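Local coordinates for protein arginine N-methyltransferase SFM1 (Saccharomyces cerevisiae, PDB 5C77), which transfers one methyl group from S-adenosyl-L-methionine to an arginine of ribosomal protein S3, as a SPOUT-family protein arginine methyltransferase, at residues R79-D84 against D100-G105; T88-P93 against S130-D135. All blocks are in the same frame, centred on the assembly; numbering follows the deposited sequence.

Contact 1 of 2, residues R79-D84 against D100-G105; sequences RVCLLD and DYFVFG. With SAH (S-adenosyl-L-homocysteine), chain C.
Neighbouring parallel strands of the SPOUT-domain sheet meet here, Leu82 beside Val103 and Cys81 beside Phe102, and run on into the cofactor pocket. Backbone bonds run from Cys81 N to Tyr101 O, Val103 N to Cys81 O (2.8 Å) and Leu83 N to Val103 O, the last two nearly straight. At the N-terminal end, beside the bond from Asp100 N to Arg79 O, a bidentate salt bridge sets Arg79 NE 2.6 Å from Asp100 OD2 and Arg79 NH2 2.7 Å from Asp100 OD1; NH2 also bonds Thr97 O. Both oxygens lie in the guanidinium plane, but the carboxylate is turned 47° against it and is met from above its own plane. On one face Val80 CG1 rests 3.6 Å from Val103 CG2. On the other, Leu83 CD1 sits over a face of the Phe104 ring, 3.4 Å from Phe104 CZ, and at the edge of the Phe102 ring, while Cys81 SG approaches that same ring obliquely; helix 140-151 touches Leu83, Phe102 and Phe104 here. The salt bridge thus pins the strands' N-terminal ends, while Leu83 O, past the last interstrand bond, remains available to accept O2' of S-adenosyl-L-homocysteine (2.8 Å).

Contact 2 of 2, residues T88-P93 against S130-D135; sequences TIDLQP and SRRLGD. With SAH (S-adenosyl-L-homocysteine), chain C.
Arg132 first extends from its backbone, CG opposite the N (chi1 -165°), then folds at chi3 to swing its guanidinium back beside Asp90, whose chi1 of -85° brings the carboxylate to meet it. In the salt bridge Arg132 NH2 meets Asp90 OD2 at 3.1 Å and Arg132 NE reaches Asp90 OD1 in a weak bond of 3.3 Å; the two planes stand 51° apart, and OD2 is approached from above the carboxylate plane. Asp90 OD1 also accepts Gly134 N at 2.8 Å, on its syn side. Around this pair the backbones form a single bridge, Arg132 N to Ile89 O and Leu91 N to Arg132 O. Arg131, bent at chi2, lays one face of its guanidinium against Ile89, with Ile89 CB 3.4 Å from Arg131 NH1, while Leu91 CD1 meets Arg131 CG and Leu91 CB touches Leu133 CD2. Were Asp90 an alanine, Gly134 N would probably lose its acceptor and the Arg132 guanidinium its carboxylate partner, the loop around Gly134 being freer to shift. That loop reads the adenine of S-adenosyl-L-homocysteine: Leu133 N donates to N1 (2.9 Å), and N6 donates to Gly134 O at 3.3 Å. Asp90 is therefore a second-shell residue, holding the N-H of Gly134, whose own carbonyl and whose neighbour Leu133's amide meet the base.

Contact 1 is a buried piece of the central sheet, whereas contact 2 lies farther out and is only partly buried, joining a loop to the end of strand 128-131. They share a seam: strand 80-83 lies between strands 101-108 and 128-131, with Leu82 O close to Arg131 N and Asp84 N close to Arg131 O, both probable hydrogen bonds. Each carries an arginine-aspartate salt bridge, at the sheet's end in contact 1 and at the loop in contact 2, but regular pairing and apolar faces dominate the inner contact, a single bridge and side-chain-to-backbone bonding the outer. Both reach the cofactor, contact 1 at its ribose and along the adenine, residues 130-135 at the hydrogen-bonding edge of the base.

Contact 1 of 2, residues R79-D84 against D100-G105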
ATOM      1  N   ARG A  79      -9.800   3.461  19.495  1.00 46.33           N
ATOM      2  CA  ARG A  79      -9.266   3.778  18.175  1.00 45.36           C
ATOM      3  C   ARG A  79      -8.651   2.538  17.545  1.00 43.17           C
ATOM      4  O   ARG A  79      -7.919   2.622  16.562  1.00 42.20           O
ATOM      5  CB  ARG A  79      -8.244   4.918  18.258  1.00 46.72           C
ATOM      6  CG  ARG A  79      -8.841   6.221  18.775  1.00 47.53           C
ATOM      7  CD  ARG A  79      -7.951   7.426  18.474  1.00 49.59           C
ATOM      8  NE  ARG A  79      -7.643   7.538  17.050  1.00 49.92           N
ATOM      9  CZ  ARG A  79      -8.449   8.095  16.154  1.00 49.43           C
ATOM     10  NH1 ARG A  79      -9.616   8.595  16.538  1.00 47.94           N
ATOM     11  NH2 ARG A  79      -8.090   8.147  14.878  1.00 48.99           N
ATOM     12  N   VAL A  80      -8.946   1.382  18.127  1.00 40.30           N
ATOM     13  CA  VAL A  80      -8.504   0.120  17.556  1.00 38.85           C
ATOM     14  C   VAL A  80      -9.693  -0.753  17.178  1.00 38.04           C
ATOM     15  O   VAL A  80     -10.421  -1.260  18.034  1.00 37.35           O
ATOM     16  CB  VAL A  80      -7.557  -0.637  18.492  1.00 38.87           C
ATOM     17  CG1 VAL A  80      -7.083  -1.921  17.828  1.00 37.88           C
ATOM     18  CG2 VAL A  80      -6.368   0.256  18.875  1.00 38.81           C
ATOM     19  N   CYS A  81      -9.890  -0.910  15.877  1.00 37.68           N
ATOM     20  CA  CYS A  81     -11.008  -1.686  15.373  1.00 38.11           C
ATOM     21  C   CYS A  81     -10.655  -3.170  15.213  1.00 37.62           C
ATOM     22  O   CYS A  81      -9.761  -3.540  14.450  1.00 36.06           O
ATOM     23  CB  CYS A  81     -11.500  -1.106  14.050  1.00 38.23           C
ATOM     24  SG  CYS A  81     -12.851  -2.049  13.306  1.00 41.26           S
ATOM     25  N   LEU A  82     -11.354  -4.016  15.959  1.00 37.50           N
ATOM     26  CA  LEU A  82     -11.260  -5.455  15.751  1.00 37.41           C
ATOM     27  C   LEU A  82     -12.301  -5.884  14.715  1.00 38.38           C
ATOM     28  O   LEU A  82     -13.482  -5.571  14.844  1.00 39.63           O
ATOM     29  CB  LEU A  82     -11.482  -6.210  17.065  1.00 36.84           C
ATOM     30  CG  LEU A  82     -11.742  -7.711  16.906  1.00 36.74           C
ATOM     31  CD1 LEU A  82     -10.452  -8.447  16.573  1.00 36.52           C
ATOM     32  CD2 LEU A  82     -12.422  -8.297  18.141  1.00 36.49           C
ATOM     33  N   LEU A  83     -11.863  -6.589  13.681  1.00 38.10           N
ATOM     34  CA  LEU A  83     -12.791  -7.053  12.666  1.00 39.36           C
ATOM     35  C   LEU A  83     -13.279  -8.477  12.933  1.00 41.82           C
ATOM     36  O   LEU A  83     -12.487  -9.405  13.088  1.00 43.90           O
ATOM     37  CB  LEU A  83     -12.173  -6.883  11.279  1.00 38.85           C
ATOM     38  CG  LEU A  83     -11.997  -5.379  11.038  1.00 37.71           C
ATOM     39  CD1 LEU A  83     -10.747  -5.044  10.273  1.00 37.01           C
ATOM     40  CD2 LEU A  83     -13.229  -4.814  10.342  1.00 37.80           C
ATOM     41  N   ASP A  84     -14.598  -8.624  13.001  1.00 43.74           N
ATOM     42  CA  ASP A  84     -15.245  -9.870  13.398  1.00 44.94           C
ATOM     43  C   ASP A  84     -16.553 -10.031  12.636  1.00 44.76           C
ATOM     44  O   ASP A  84     -17.408  -9.147  12.679  1.00 44.30           O
ATOM     45  CB  ASP A  84     -15.521  -9.844  14.903  1.00 48.86           C
ATOM     46  CG  ASP A  84     -16.390 -11.005  15.373  1.00 50.45           C
ATOM     47  OD1 ASP A  84     -16.357 -12.099  14.770  1.00 52.53           O
ATOM     48  OD2 ASP A  84     -17.101 -10.823  16.378  1.00 51.92           O
ATOM     49  N   ASP A 100      -7.154   4.009  14.223  1.00 40.71           N
ATOM     50  CA  ASP A 100      -5.773   4.077  13.771  1.00 40.72           C
ATOM     51  C   ASP A 100      -5.239   2.678  13.454  1.00 39.07           C
ATOM     52  O   ASP A 100      -4.194   2.542  12.827  1.00 39.39           O
ATOM     53  CB  ASP A 100      -4.889   4.740  14.840  1.00 41.90           C
ATOM     54  CG  ASP A 100      -5.351   6.156  15.203  1.00 44.24           C
ATOM     55  OD1 ASP A 100      -5.712   6.943  14.288  1.00 45.78           O
ATOM     56  OD2 ASP A 100      -5.344   6.484  16.408  1.00 45.18           O
ATOM     57  N   TYR A 101      -5.953   1.644  13.895  1.00 37.41           N
ATOM     58  CA  TYR A 101      -5.526   0.261  13.674  1.00 37.05           C
ATOM     59  C   TYR A 101      -6.688  -0.678  13.404  1.00 35.63           C
ATOM     60  O   TYR A 101      -7.749  -0.571  14.026  1.00 34.74           O
ATOM     61  CB  TYR A 101      -4.764  -0.270  14.879  1.00 37.71           C
ATOM     62  CG  TYR A 101      -3.458   0.429  15.120  1.00 39.00           C
ATOM     63  CD1 TYR A 101      -2.290  -0.028  14.524  1.00 39.03           C
ATOM     64  CD2 TYR A 101      -3.389   1.547  15.949  1.00 38.69           C
ATOM     65  CE1 TYR A 101      -1.093   0.605  14.743  1.00 40.65           C
ATOM     66  CE2 TYR A 101      -2.195   2.190  16.171  1.00 39.94           C
ATOM     67  CZ  TYR A 101      -1.050   1.714  15.567  1.00 40.84           C
ATOM     68  OH  TYR A 101       0.146   2.343  15.783  1.00 44.05           O
ATOM     69  N   PHE A 102      -6.459  -1.615  12.487  1.00 34.36           N
ATOM     70  CA  PHE A 102      -7.452  -2.611  12.117  1.00 33.88           C
ATOM     71  C   PHE A 102      -6.921  -4.007  12.359  1.00 33.45           C
ATOM     72  O   PHE A 102      -5.985  -4.455  11.703  1.00 33.55           O
ATOM     73  CB  PHE A 102      -7.868  -2.419  10.671  1.00 33.90           C
ATOM     74  CG  PHE A 102      -8.617  -1.163  10.456  1.00 34.50           C
ATOM     75  CD1 PHE A 102      -7.945   0.022  10.206  1.00 34.00           C
ATOM     76  CD2 PHE A 102      -9.990  -1.146  10.563  1.00 34.52           C
ATOM     77  CE1 PHE A 102      -8.629   1.201  10.045  1.00 34.32           C
ATOM     78  CE2 PHE A 102     -10.688   0.034  10.393  1.00 35.27           C
ATOM     79  CZ  PHE A 102     -10.005   1.214  10.138  1.00 34.21           C
ATOM     80  N   VAL A 103      -7.529  -4.692  13.316  1.00 33.95           N
ATOM     81  CA  VAL A 103      -7.004  -5.961  13.798  1.00 34.55           C
ATOM     82  C   VAL A 103      -7.797  -7.154  13.260  1.00 34.83           C
ATOM     83  O   VAL A 103      -9.029  -7.144  13.212  1.00 34.79           O
ATOM     84  CB  VAL A 103      -6.937  -5.985  15.349  1.00 33.94           C
ATOM     85  CG1 VAL A 103      -6.311  -7.275  15.852  1.00 33.72           C
ATOM     86  CG2 VAL A 103      -6.155  -4.785  15.854  1.00 33.14           C
ATOM     87  N   PHE A 104      -7.058  -8.168  12.835  1.00 35.91           N
ATOM     88  CA  PHE A 104      -7.647  -9.381  12.323  1.00 37.05           C
ATOM     89  C   PHE A 104      -7.265 -10.521  13.243  1.00 39.72           C
ATOM     90  O   PHE A 104      -6.076 -10.796  13.455  1.00 40.90           O
ATOM     91  CB  PHE A 104      -7.197  -9.618  10.887  1.00 35.21           C
ATOM     92  CG  PHE A 104      -7.594  -8.509   9.959  1.00 34.99           C
ATOM     93  CD1 PHE A 104      -6.859  -7.338   9.901  1.00 34.26           C
ATOM     94  CD2 PHE A 104      -8.722  -8.620   9.173  1.00 35.10           C
ATOM     95  CE1 PHE A 104      -7.237  -6.308   9.070  1.00 34.29           C
ATOM     96  CE2 PHE A 104      -9.098  -7.598   8.338  1.00 34.79           C
ATOM     97  CZ  PHE A 104      -8.357  -6.440   8.283  1.00 34.96           C
ATOM     98  N   GLY A 105      -8.290 -11.137  13.831  1.00 41.57           N
ATOM     99  CA  GLY A 105      -8.135 -12.288  14.703  1.00 43.06           C
ATOM    100  C   GLY A 105      -8.481 -13.548  13.941  1.00 45.04           C
ATOM    101  O   GLY A 105      -7.961 -13.769  12.848  1.00 45.10           O
TER
HETATM  102  N   SAH C 301      -6.756 -19.671   9.481  1.00 80.67           N
HETATM  103  CA  SAH C 301      -7.659 -18.663  10.028  1.00 80.34           C
HETATM  104  CB  SAH C 301      -8.177 -17.748   8.917  1.00 77.10           C
HETATM  105  CG  SAH C 301      -8.714 -16.397   9.392  1.00 74.52           C
HETATM  106  SD  SAH C 301      -9.407 -15.364   8.071  1.00 73.02           S
HETATM  107  C   SAH C 301      -8.813 -19.320  10.793  1.00 80.62           C
HETATM  108  O   SAH C 301      -9.647 -18.641  11.400  1.00 80.71           O
HETATM  109  OXT SAH C 301      -8.935 -20.550  10.830  1.00 82.47           O
HETATM  110  C5' SAH C 301     -10.671 -14.777   9.222  1.00 62.36           C
HETATM  111  C4' SAH C 301     -10.460 -13.331   9.653  1.00 56.12           C
HETATM  112  O4' SAH C 301     -10.803 -12.432   8.611  1.00 51.19           O
HETATM  113  C3' SAH C 301     -11.349 -13.012  10.846  1.00 53.86           C
HETATM  114  O3' SAH C 301     -10.601 -13.048  12.029  1.00 55.81           O
HETATM  115  C2' SAH C 301     -11.815 -11.604  10.609  1.00 52.42           C
HETATM  116  O2' SAH C 301     -10.904 -10.706  11.215  1.00 52.21           O
HETATM  117  C1' SAH C 301     -11.689 -11.446   9.114  1.00 49.31           C
HETATM  118  N9  SAH C 301     -13.023 -11.576   8.502  1.00 45.42           N
HETATM  119  C8  SAH C 301     -13.437 -12.519   7.600  1.00 43.64           C
HETATM  120  N7  SAH C 301     -14.728 -12.287   7.288  1.00 41.70           N
HETATM  121  C5  SAH C 301     -15.151 -11.208   7.982  1.00 41.91           C
HETATM  122  C6  SAH C 301     -16.370 -10.536   8.045  1.00 41.03           C
HETATM  123  N6  SAH C 301     -17.409 -10.939   7.322  1.00 39.85           N
HETATM  124  N1  SAH C 301     -16.494  -9.438   8.871  1.00 40.54           N
HETATM  125  C2  SAH C 301     -15.430  -9.001   9.624  1.00 40.60           C
HETATM  126  N3  SAH C 301     -14.231  -9.671   9.562  1.00 42.42           N
HETATM  127  C4  SAH C 301     -14.087 -10.751   8.753  1.00 43.67           C

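Contact 2 of 2, residues T88-P93 against S130-D135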
ATOM      1  N   THR A  88     -22.165  -6.721  14.980  1.00 43.73           N
ATOM      2  CA  THR A  88     -23.462  -6.293  14.460  1.00 44.20           C
ATOM      3  C   THR A  88     -23.410  -5.018  13.604  1.00 45.34           C
ATOM      4  O   THR A  88     -24.280  -4.799  12.753  1.00 45.76           O
ATOM      5  CB  THR A  88     -24.483  -6.122  15.595  1.00 44.59           C
ATOM      6  OG1 THR A  88     -23.989  -5.172  16.545  1.00 45.67           O
ATOM      7  CG2 THR A  88     -24.715  -7.450  16.300  1.00 43.24           C
ATOM      8  N   ILE A  89     -22.390  -4.189  13.826  1.00 43.66           N
ATOM      9  CA  ILE A  89     -22.256  -2.928  13.111  1.00 41.54           C
ATOM     10  C   ILE A  89     -21.212  -3.037  12.018  1.00 40.80           C
ATOM     11  O   ILE A  89     -20.042  -3.276  12.307  1.00 40.30           O
ATOM     12  CB  ILE A  89     -21.802  -1.789  14.052  1.00 41.62           C
ATOM     13  CG1 ILE A  89     -22.745  -1.660  15.257  1.00 40.87           C
ATOM     14  CG2 ILE A  89     -21.689  -0.479  13.283  1.00 40.95           C
ATOM     15  CD1 ILE A  89     -24.145  -1.254  14.881  1.00 41.99           C
ATOM     16  N   ASP A  90     -21.626  -2.844  10.769  1.00 39.95           N
ATOM     17  CA  ASP A  90     -20.686  -2.798   9.651  1.00 39.72           C
ATOM     18  C   ASP A  90     -19.690  -1.617   9.716  1.00 38.35           C
ATOM     19  O   ASP A  90     -19.987  -0.546  10.245  1.00 37.69           O
ATOM     20  CB  ASP A  90     -21.441  -2.785   8.315  1.00 41.23           C
ATOM     21  CG  ASP A  90     -21.813  -4.187   7.832  1.00 44.25           C
ATOM     22  OD1 ASP A  90     -20.937  -5.075   7.853  1.00 46.55           O
ATOM     23  OD2 ASP A  90     -22.977  -4.406   7.425  1.00 44.76           O
ATOM     24  N   LEU A  91     -18.500  -1.829   9.177  1.00 37.35           N
ATOM     25  CA  LEU A  91     -17.544  -0.754   9.018  1.00 36.19           C
ATOM     26  C   LEU A  91     -18.099   0.273   8.022  1.00 36.13           C
ATOM     27  O   LEU A  91     -18.637  -0.099   6.978  1.00 35.15           O
ATOM     28  CB  LEU A  91     -16.209  -1.311   8.524  1.00 35.36           C
ATOM     29  CG  LEU A  91     -15.013  -0.365   8.645  1.00 35.27           C
ATOM     30  CD1 LEU A  91     -14.690  -0.152  10.110  1.00 33.59           C
ATOM     31  CD2 LEU A  91     -13.808  -0.904   7.889  1.00 33.89           C
ATOM     32  N   GLN A  92     -17.987   1.558   8.362  1.00 37.19           N
ATOM     33  CA  GLN A  92     -18.468   2.647   7.509  1.00 38.68           C
ATOM     34  C   GLN A  92     -17.309   3.525   7.064  1.00 38.27           C
ATOM     35  O   GLN A  92     -16.338   3.683   7.793  1.00 38.41           O
ATOM     36  CB  GLN A  92     -19.419   3.567   8.265  1.00 40.19           C
ATOM     37  CG  GLN A  92     -20.705   2.974   8.740  1.00 42.99           C
ATOM     38  CD  GLN A  92     -21.426   3.941   9.663  1.00 44.23           C
ATOM     39  OE1 GLN A  92     -21.816   5.041   9.250  1.00 46.80           O
ATOM     40  NE2 GLN A  92     -21.566   3.560  10.931  1.00 43.20           N
ATOM     41  N   PRO A  93     -17.429   4.128   5.873  1.00 38.98           N
ATOM     42  CA  PRO A  93     -16.496   5.154   5.403  1.00 40.29           C
ATOM     43  C   PRO A  93     -16.180   6.207   6.473  1.00 41.73           C
ATOM     44  O   PRO A  93     -15.012   6.543   6.665  1.00 41.97           O
ATOM     45  CB  PRO A  93     -17.259   5.785   4.245  1.00 39.15           C
ATOM     46  CG  PRO A  93     -18.045   4.662   3.692  1.00 38.29           C
ATOM     47  CD  PRO A  93     -18.457   3.823   4.861  1.00 37.87           C
ATOM     48  N   SER A 130     -15.622  -3.473  17.908  1.00 42.79           N
ATOM     49  CA  SER A 130     -15.826  -4.526  16.929  1.00 43.28           C
ATOM     50  C   SER A 130     -16.667  -4.071  15.755  1.00 41.57           C
ATOM     51  O   SER A 130     -17.701  -3.435  15.939  1.00 41.60           O
ATOM     52  CB  SER A 130     -16.452  -5.749  17.581  1.00 44.87           C
ATOM     53  OG  SER A 130     -15.472  -6.459  18.315  1.00 50.46           O
ATOM     54  N   ARG A 131     -16.216  -4.406  14.549  1.00 39.88           N
ATOM     55  CA  ARG A 131     -16.960  -4.083  13.327  1.00 39.25           C
ATOM     56  C   ARG A 131     -17.054  -5.268  12.363  1.00 38.11           C
ATOM     57  O   ARG A 131     -16.172  -6.120  12.317  1.00 37.77           O
ATOM     58  CB  ARG A 131     -16.338  -2.876  12.626  1.00 39.57           C
ATOM     59  CG  ARG A 131     -16.502  -1.578  13.382  1.00 41.21           C
ATOM     60  CD  ARG A 131     -17.917  -1.049  13.229  1.00 42.55           C
ATOM     61  NE  ARG A 131     -18.149   0.147  14.032  1.00 44.29           N
ATOM     62  CZ  ARG A 131     -18.656   0.136  15.262  1.00 45.84           C
ATOM     63  NH1 ARG A 131     -18.992  -1.010  15.841  1.00 45.33           N
ATOM     64  NH2 ARG A 131     -18.835   1.276  15.912  1.00 45.69           N
ATOM     65  N   ARG A 132     -18.131  -5.310  11.592  1.00 37.62           N
ATOM     66  CA  ARG A 132     -18.347  -6.385  10.640  1.00 36.98           C
ATOM     67  C   ARG A 132     -18.069  -5.902   9.222  1.00 36.49           C
ATOM     68  O   ARG A 132     -18.122  -4.701   8.935  1.00 35.61           O
ATOM     69  CB  ARG A 132     -19.779  -6.924  10.742  1.00 38.28           C
ATOM     70  CG  ARG A 132     -19.991  -8.276  10.049  1.00 39.87           C
ATOM     71  CD  ARG A 132     -21.440  -8.704  10.034  1.00 39.99           C
ATOM     72  NE  ARG A 132     -22.259  -7.824   9.217  1.00 41.73           N
ATOM     73  CZ  ARG A 132     -23.577  -7.940   9.072  1.00 43.30           C
ATOM     74  NH1 ARG A 132     -24.236  -8.915   9.684  1.00 44.68           N
ATOM     75  NH2 ARG A 132     -24.243  -7.085   8.307  1.00 43.07           N
ATOM     76  N   LEU A 133     -17.759  -6.855   8.350  1.00 35.52           N
ATOM     77  CA  LEU A 133     -17.575  -6.614   6.925  1.00 36.00           C
ATOM     78  C   LEU A 133     -18.588  -7.439   6.153  1.00 37.16           C
ATOM     79  O   LEU A 133     -18.228  -8.349   5.414  1.00 36.67           O
ATOM     80  CB  LEU A 133     -16.156  -6.997   6.490  1.00 35.46           C
ATOM     81  CG  LEU A 133     -15.046  -6.136   7.088  1.00 35.62           C
ATOM     82  CD1 LEU A 133     -13.667  -6.769   6.891  1.00 35.58           C
ATOM     83  CD2 LEU A 133     -15.104  -4.736   6.487  1.00 34.82           C
ATOM     84  N   GLY A 134     -19.860  -7.125   6.338  1.00 38.60           N
ATOM     85  CA  GLY A 134     -20.917  -7.873   5.689  1.00 41.29           C
ATOM     86  C   GLY A 134     -21.190  -9.214   6.332  1.00 43.97           C
ATOM     87  O   GLY A 134     -20.424  -9.680   7.179  1.00 42.28           O
ATOM     88  N   ASP A 135     -22.278  -9.849   5.909  1.00 46.70           N
ATOM     89  CA  ASP A 135     -22.777 -11.038   6.587  1.00 48.11           C
ATOM     90  C   ASP A 135     -22.211 -12.337   6.022  1.00 48.23           C
ATOM     91  O   ASP A 135     -22.693 -13.424   6.340  1.00 50.10           O
ATOM     92  CB  ASP A 135     -24.303 -11.060   6.557  1.00 50.52           C
ATOM     93  CG  ASP A 135     -24.851 -11.192   5.156  1.00 54.32           C
ATOM     94  OD1 ASP A 135     -24.080 -10.947   4.201  1.00 56.75           O
ATOM     95  OD2 ASP A 135     -26.049 -11.533   5.010  1.00 55.31           O
TER
HETATM   96  N   SAH C 301      -6.756 -19.671   9.481  1.00 80.67           N
HETATM   97  CA  SAH C 301      -7.659 -18.663  10.028  1.00 80.34           C
HETATM   98  CB  SAH C 301      -8.177 -17.748   8.917  1.00 77.10           C
HETATM   99  CG  SAH C 301      -8.714 -16.397   9.392  1.00 74.52           C
HETATM  100  SD  SAH C 301      -9.407 -15.364   8.071  1.00 73.02           S
HETATM  101  C   SAH C 301      -8.813 -19.320  10.793  1.00 80.62           C
HETATM  102  O   SAH C 301      -9.647 -18.641  11.400  1.00 80.71           O
HETATM  103  OXT SAH C 301      -8.935 -20.550  10.830  1.00 82.47           O
HETATM  104  C5' SAH C 301     -10.671 -14.777   9.222  1.00 62.36           C
HETATM  105  C4' SAH C 301     -10.460 -13.331   9.653  1.00 56.12           C
HETATM  106  O4' SAH C 301     -10.803 -12.432   8.611  1.00 51.19           O
HETATM  107  C3' SAH C 301     -11.349 -13.012  10.846  1.00 53.86           C
HETATM  108  O3' SAH C 301     -10.601 -13.048  12.029  1.00 55.81           O
HETATM  109  C2' SAH C 301     -11.815 -11.604  10.609  1.00 52.42           C
HETATM  110  O2' SAH C 301     -10.904 -10.706  11.215  1.00 52.21           O
HETATM  111  C1' SAH C 301     -11.689 -11.446   9.114  1.00 49.31           C
HETATM  112  N9  SAH C 301     -13.023 -11.576   8.502  1.00 45.42           N
HETATM  113  C8  SAH C 301     -13.437 -12.519   7.600  1.00 43.64           C
HETATM  114  N7  SAH C 301     -14.728 -12.287   7.288  1.00 41.70           N
HETATM  115  C5  SAH C 301     -15.151 -11.208   7.982  1.00 41.91           C
HETATM  116  C6  SAH C 301     -16.370 -10.536   8.045  1.00 41.03           C
HETATM  117  N6  SAH C 301     -17.409 -10.939   7.322  1.00 39.85           N
HETATM  118  N1  SAH C 301     -16.494  -9.438   8.871  1.00 40.54           N
HETATM  119  C2  SAH C 301     -15.430  -9.001   9.624  1.00 40.60           C
HETATM  120  N3  SAH C 301     -14.231  -9.671   9.562  1.00 42.42           N
HETATM  121  C4  SAH C 301     -14.087 -10.751   8.753  1.00 43.67           C